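Local coordinates for fructuronate-tagaturonate epimerase UxaE from Cohnella laeviribosi in complex with 1 glycerol (Cohnella laeviribosi, PDB 6IL9), which catalyses the epimerisation that interconverts D-fructuronate and D-tagaturonate, and holds a zinc ion in a TIM barrel, at residues L120-I125 with G156-H161; F176-L181 with D267-I272. All coordinates share one frame; numbering follows the deposited sequence.

Interaction 1 (L120-I125 with G156-H161); sequences LAQQSI and GADGDH. With ZN (zinc ion), chain C.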
loop_
_atom_site.group_PDB
_atom_site.type_symbol
_atom_site.label_atom_id
_atom_site.label_comp_id
_atom_site.label_asym_id
_atom_site.label_seq_id
_atom_site.Cartn_x
_atom_site.Cartn_y
_atom_site.Cartn_z
ATOM N N LEU A 120 7.794 0.584 0.455
ATOM C CA LEU A 120 7.634 1.854 1.168
ATOM C C LEU A 120 6.859 2.877 0.364
ATOM O O LEU A 120 6.302 3.816 0.944
ATOM C CB LEU A 120 8.994 2.457 1.509
ATOM C CG LEU A 120 9.795 1.931 2.670
ATOM C CD1 LEU A 120 11.097 2.707 2.662
ATOM C CD2 LEU A 120 9.043 2.179 3.971
ATOM N N ALA A 121 6.869 2.751 -0.959
ATOM C CA ALA A 121 6.136 3.627 -1.860
ATOM C C ALA A 121 4.953 2.831 -2.381
ATOM O O ALA A 121 5.124 1.913 -3.187
ATOM C CB ALA A 121 7.031 4.106 -3.004
ATOM N N GLN A 122 3.758 3.166 -1.919
ATOM C CA GLN A 122 2.574 2.425 -2.349
ATOM C C GLN A 122 1.379 3.349 -2.219
ATOM O O GLN A 122 1.018 3.713 -1.101
ATOM C CB GLN A 122 2.384 1.168 -1.500
ATOM C CG GLN A 122 1.042 0.491 -1.726
ATOM C CD GLN A 122 0.509 -0.156 -0.467
ATOM O OE1 GLN A 122 1.006 -1.191 -0.038
ATOM N NE2 GLN A 122 -0.504 0.454 0.134
ATOM N N GLN A 123 0.781 3.734 -3.347
ATOM C CA GLN A 123 -0.452 4.514 -3.339
ATOM C C GLN A 123 -1.276 4.106 -4.549
ATOM O O GLN A 123 -0.728 3.741 -5.595
ATOM C CB GLN A 123 -0.181 6.029 -3.376
ATOM C CG GLN A 123 0.261 6.645 -2.040
ATOM C CD GLN A 123 -0.866 6.685 -1.029
ATOM O OE1 GLN A 123 -1.644 7.645 -0.990
ATOM N NE2 GLN A 123 -0.975 5.639 -0.212
ATOM N N SER A 124 -2.594 4.157 -4.392
ATOM C CA SER A 124 -3.516 3.874 -5.484
ATOM C C SER A 124 -3.786 5.134 -6.296
ATOM O O SER A 124 -3.549 6.256 -5.843
ATOM C CB SER A 124 -4.844 3.321 -4.958
ATOM O OG SER A 124 -5.586 4.328 -4.285
ATOM N N ILE A 125 -4.307 4.921 -7.509
ATOM C CA ILE A 125 -4.707 6.031 -8.371
ATOM C C ILE A 125 -5.744 6.899 -7.671
ATOM O O ILE A 125 -5.687 8.134 -7.729
ATOM C CB ILE A 125 -5.230 5.492 -9.718
ATOM C CG1 ILE A 125 -4.096 4.847 -10.509
ATOM C CG2 ILE A 125 -5.867 6.604 -10.523
ATOM C CD1 ILE A 125 -3.021 5.830 -10.932
ATOM N N GLY A 156 10.756 -1.443 -1.949
ATOM C CA GLY A 156 9.983 -1.537 -3.170
ATOM C C GLY A 156 8.995 -0.404 -3.377
ATOM O O GLY A 156 8.675 0.338 -2.447
ATOM N N ALA A 157 8.491 -0.277 -4.603
ATOM C CA ALA A 157 7.511 0.742 -4.967
ATOM C C ALA A 157 6.404 0.089 -5.779
ATOM O O ALA A 157 6.674 -0.497 -6.835
ATOM C CB ALA A 157 8.165 1.878 -5.771
ATOM N N ASP A 158 5.165 0.205 -5.295
ATOM C CA ASP A 158 4.003 -0.504 -5.820
ATOM C C ASP A 158 3.048 0.490 -6.470
ATOM O O ASP A 158 2.579 1.431 -5.817
ATOM C CB ASP A 158 3.315 -1.264 -4.677
ATOM C CG ASP A 158 2.041 -1.989 -5.091
ATOM O OD1 ASP A 158 1.781 -2.215 -6.295
ATOM O OD2 ASP A 158 1.299 -2.364 -4.154
ATOM N N GLY A 159 2.782 0.291 -7.758
ATOM C CA GLY A 159 1.699 0.985 -8.420
ATOM C C GLY A 159 0.421 0.238 -8.112
ATOM O O GLY A 159 0.101 -0.757 -8.764
ATOM N N ASP A 160 -0.296 0.696 -7.096
ATOM C CA ASP A 160 -1.365 -0.076 -6.490
ATOM C C ASP A 160 -2.672 0.154 -7.235
ATOM O O ASP A 160 -2.960 1.271 -7.667
ATOM C CB ASP A 160 -1.503 0.329 -5.020
ATOM C CG ASP A 160 -2.515 -0.500 -4.270
ATOM O OD1 ASP A 160 -2.783 -1.650 -4.677
ATOM O OD2 ASP A 160 -3.056 0.013 -3.268
ATOM N N HIS A 161 -3.453 -0.918 -7.399
ATOM C CA HIS A 161 -4.804 -0.837 -7.961
ATOM C C HIS A 161 -4.832 -0.161 -9.327
ATOM O O HIS A 161 -5.691 0.683 -9.599
ATOM C CB HIS A 161 -5.744 -0.089 -7.022
ATOM C CG HIS A 161 -6.442 -0.970 -6.047
ATOM N ND1 HIS A 161 -7.395 -1.889 -6.431
ATOM C CD2 HIS A 161 -6.339 -1.063 -4.703
ATOM C CE1 HIS A 161 -7.836 -2.526 -5.363
ATOM N NE2 HIS A 161 -7.223 -2.032 -4.301
HETATM ZN ZN ZN C . -7.187 -3.988 -2.961
HETATM O O HOH W 1 2.230 -3.009 -1.613
HETATM O O HOH W 2 -2.209 2.064 -1.549
HETATM O O HOH W 3 -7.784 -2.589 -1.235
#
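Ala121 and Ala157 meet methyl to methyl, CB to CB 3.7 Å, across two parallel strands. Beside them Asp158 N donates to Ala121 O at 2.7 Å, almost straight. The small methyls suit this face, since helix 135-149 packs on it and Val138 reaches Ala121. At Gln123 and Gly159 the backbones bow apart: Gln123 N is 3.8 Å from Asp158 O, leaving that buried N-H without a partner, and the bond from Asp160 N to Gln123 O is weak at 3.4 Å. The Gln123 side chain folds back on its own strand, NE2 donating in plane to a lone pair of Gln122 O. The strands are neighbouring staves of a TIM barrel, and Gln122 and Asp158 look into its polar interior. There the side chains touch, Gln122 CG lying 3.8 Å from Asp158 OD2, and water bridges the polar ends. Both chains have CG anti to the backbone N (chi1 170° and 177°), which starts them side by side, but their amide and carboxylate planes stand 83° apart. One water donates to Gln122 OE1 at 2.7 Å and to Asp158 OD2 at 2.8 Å; another accepts from Gln122 NE2 and donates to Asp160 OD2. Gln122 NE2 also reaches Thr367 O, and Lys366 forms salt bridges with both aspartates, so carboxylates suit this interior. At the strand's end His161 NE2 binds zinc at 2.4 Å, with Asp273, His343 and a water; Asp182 accepts from ND1.

Interaction 2 (F176-L181 with D267-I272); sequences FTMLTL and DFEISI
Glu269 lies between Met178 and Thr180 on the inner face of two neighbouring parallel strands of the TIM barrel, whose directions differ by only 19°. Five backbone bonds join the strands in regular alternation; Leu179, for example, donates its N to Asp267 O at 2.8 Å and accepts from Glu269 N at its own O, 2.9 Å away. From CB to its tip the glutamate runs into the barrel interior. Its CB sits 3.9 Å from Thr180 OG1, with the Met178 methyl nearly as close. CG is anti to the backbone N (chi1 169°), and the extended chain carries on beside Thr180, pointing the same way; Glu269 CG itself lies 4.1 Å from Thr180 OG1. At the next atom the nearest neighbour changes, Glu269 CD being 3.9 Å from Met178 CE. The carboxylate then divides its surroundings. Glu269 OE1 has both Thr180 CG2 and Thr180 OG1 at 3.5 Å, the hydroxyl being bonded to Asp158 and Lys366. Glu269 OE2 meets Met178 CE at 3.5 Å, because the long, unbranched methionine, likewise extended, crosses the glutamate and brings its methyl against OE2. The carboxylate's own polar bonds run to partners beyond the two strands: OE1 takes a hydrogen bond from His343 and a salt bridge with Lys366, and OE2 is bound to Ser300 and Ser341. Since His343 is a zinc ligand, Glu269 is a second-shell residue that would fix the turn of that imidazole. The outer face is apolar, as befits a surface under helix 234-259. Here Phe268, its CG anti to the backbone N (chi1 -176°), lies alongside Leu181, and the pair ends with Phe268 CZ 4.0 Å from Leu181 CD2.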
loop_
_atom_site.group_PDB
_atom_site.type_symbol
_atom_site.label_atom_id
_atom_site.label_comp_id
_atom_site.label_asym_id
_atom_site.label_seq_id
_atom_site.Cartn_x
_atom_site.Cartn_y
_atom_site.Cartn_z
ATOM N N PHE A 176 8.555 2.200 -10.828
ATOM C CA PHE A 176 7.901 1.299 -9.889
ATOM C C PHE A 176 8.346 -0.132 -10.148
ATOM O O PHE A 176 8.595 -0.529 -11.293
ATOM C CB PHE A 176 6.386 1.436 -9.981
ATOM C CG PHE A 176 5.874 2.651 -9.266
ATOM C CD1 PHE A 176 5.950 3.895 -9.865
ATOM C CD2 PHE A 176 5.384 2.562 -7.975
ATOM C CE1 PHE A 176 5.517 5.039 -9.203
ATOM C CE2 PHE A 176 4.931 3.693 -7.304
ATOM C CZ PHE A 176 5.011 4.938 -7.909
ATOM N N THR A 177 8.490 -0.893 -9.065
ATOM C CA THR A 177 9.038 -2.241 -9.126
ATOM C C THR A 177 7.987 -3.301 -8.865
ATOM O O THR A 177 8.248 -4.488 -9.093
ATOM C CB THR A 177 10.184 -2.390 -8.120
ATOM O OG1 THR A 177 9.740 -1.986 -6.815
ATOM C CG2 THR A 177 11.349 -1.522 -8.540
ATOM N N MET A 178 6.816 -2.896 -8.404
ATOM C CA MET A 178 5.681 -3.768 -8.176
ATOM C C MET A 178 4.501 -3.149 -8.900
ATOM O O MET A 178 4.286 -1.939 -8.800
ATOM C CB MET A 178 5.410 -3.902 -6.670
ATOM C CG MET A 178 4.201 -4.730 -6.297
ATOM S SD MET A 178 4.142 -5.102 -4.516
ATOM C CE MET A 178 2.569 -5.964 -4.492
ATOM N N LEU A 179 3.775 -3.948 -9.673
ATOM C CA LEU A 179 2.611 -3.458 -10.404
ATOM C C LEU A 179 1.401 -4.289 -10.011
ATOM O O LEU A 179 1.385 -5.502 -10.229
ATOM C CB LEU A 179 2.838 -3.518 -11.920
ATOM C CG LEU A 179 3.678 -2.413 -12.548
ATOM C CD1 LEU A 179 3.348 -2.270 -14.028
ATOM C CD2 LEU A 179 3.463 -1.102 -11.840
ATOM N N THR A 180 0.395 -3.638 -9.427
ATOM C CA THR A 180 -0.828 -4.298 -8.993
ATOM C C THR A 180 -1.908 -4.090 -10.043
ATOM O O THR A 180 -2.337 -2.957 -10.272
ATOM C CB THR A 180 -1.293 -3.739 -7.646
ATOM O OG1 THR A 180 -0.293 -4.024 -6.657
ATOM C CG2 THR A 180 -2.624 -4.348 -7.222
ATOM N N LEU A 181 -2.353 -5.173 -10.665
ATOM C CA LEU A 181 -3.386 -5.110 -11.699
ATOM C C LEU A 181 -4.743 -5.392 -11.070
ATOM O O LEU A 181 -5.046 -6.533 -10.697
ATOM C CB LEU A 181 -3.109 -6.100 -12.831
ATOM C CG LEU A 181 -4.072 -5.948 -14.019
ATOM C CD1 LEU A 181 -3.860 -4.589 -14.657
ATOM C CD2 LEU A 181 -3.851 -7.061 -15.043
ATOM N N ASP A 267 7.625 -7.044 -10.074
ATOM C CA ASP A 267 6.774 -7.953 -9.316
ATOM C C ASP A 267 5.331 -7.654 -9.687
ATOM O O ASP A 267 4.840 -6.551 -9.431
ATOM C CB ASP A 267 7.010 -7.786 -7.815
ATOM C CG ASP A 267 8.380 -8.274 -7.381
ATOM O OD1 ASP A 267 8.924 -9.218 -8.006
ATOM O OD2 ASP A 267 8.909 -7.710 -6.408
ATOM N N PHE A 268 4.663 -8.634 -10.292
ATOM C CA PHE A 268 3.337 -8.467 -10.879
ATOM C C PHE A 268 2.316 -9.060 -9.921
ATOM O O PHE A 268 2.309 -10.272 -9.699
ATOM C CB PHE A 268 3.321 -9.168 -12.238
ATOM C CG PHE A 268 2.043 -9.020 -13.022
ATOM C CD1 PHE A 268 1.432 -7.788 -13.185
ATOM C CD2 PHE A 268 1.492 -10.136 -13.658
ATOM C CE1 PHE A 268 0.259 -7.667 -13.944
ATOM C CE2 PHE A 268 0.326 -10.026 -14.423
ATOM C CZ PHE A 268 -0.289 -8.788 -14.563
ATOM N N GLU A 269 1.465 -8.210 -9.332
ATOM C CA GLU A 269 0.408 -8.668 -8.439
ATOM C C GLU A 269 -0.919 -8.641 -9.176
ATOM O O GLU A 269 -1.242 -7.651 -9.837
ATOM C CB GLU A 269 0.305 -7.797 -7.180
ATOM C CG GLU A 269 -0.965 -8.103 -6.390
ATOM C CD GLU A 269 -0.958 -7.550 -4.981
ATOM O OE1 GLU A 269 -1.716 -6.591 -4.730
ATOM O OE2 GLU A 269 -0.222 -8.082 -4.118
ATOM N N ILE A 270 -1.677 -9.726 -9.079
ATOM C CA ILE A 270 -3.013 -9.785 -9.656
ATOM C C ILE A 270 -4.011 -9.574 -8.527
ATOM O O ILE A 270 -4.004 -10.306 -7.533
ATOM C CB ILE A 270 -3.249 -11.110 -10.389
ATOM C CG1 ILE A 270 -2.344 -11.161 -11.623
ATOM C CG2 ILE A 270 -4.717 -11.224 -10.790
ATOM C CD1 ILE A 270 -2.030 -12.550 -12.082
ATOM N N SER A 271 -4.866 -8.569 -8.676
ATOM C CA SER A 271 -5.791 -8.179 -7.620
ATOM C C SER A 271 -7.215 -8.436 -8.086
ATOM O O SER A 271 -7.640 -7.929 -9.131
ATOM C CB SER A 271 -5.575 -6.715 -7.229
ATOM O OG SER A 271 -6.755 -6.121 -6.715
ATOM N N ILE A 272 -7.938 -9.250 -7.323
ATOM C CA ILE A 272 -9.365 -9.445 -7.542
ATOM C C ILE A 272 -10.059 -9.349 -6.188
ATOM O O ILE A 272 -11.065 -10.022 -5.945
ATOM C CB ILE A 272 -9.651 -10.787 -8.246
ATOM C CG1 ILE A 272 -8.998 -11.949 -7.495
ATOM C CG2 ILE A 272 -9.159 -10.756 -9.694
ATOM C CD1 ILE A 272 -9.211 -13.280 -8.136
#

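How the interactions relate
Both interactions belong to the closed eight-stranded parallel barrel, their centres about 9 Å apart. Interaction 1 closes before interaction 2 opens along the chain; together they supply four consecutive staves, 117-124, 156-162, 178-182 and 267-271. The middle two are themselves neighbours, so the contacts join directly: Ala157 O lies 2.9 Å from Met178 N, and Asp158 OD1 lies 2.8 Å from Thr180 OG1, both probable hydrogen bonds, while the Phe176 ring packs on Ala157 and Gly159. Lys366 ties the inner faces together, reaching Asp158, Asp160, Thr180 and Glu269. One contact thus supplies a zinc ligand and the other a residue behind a second ligand, consistent with a shared active site.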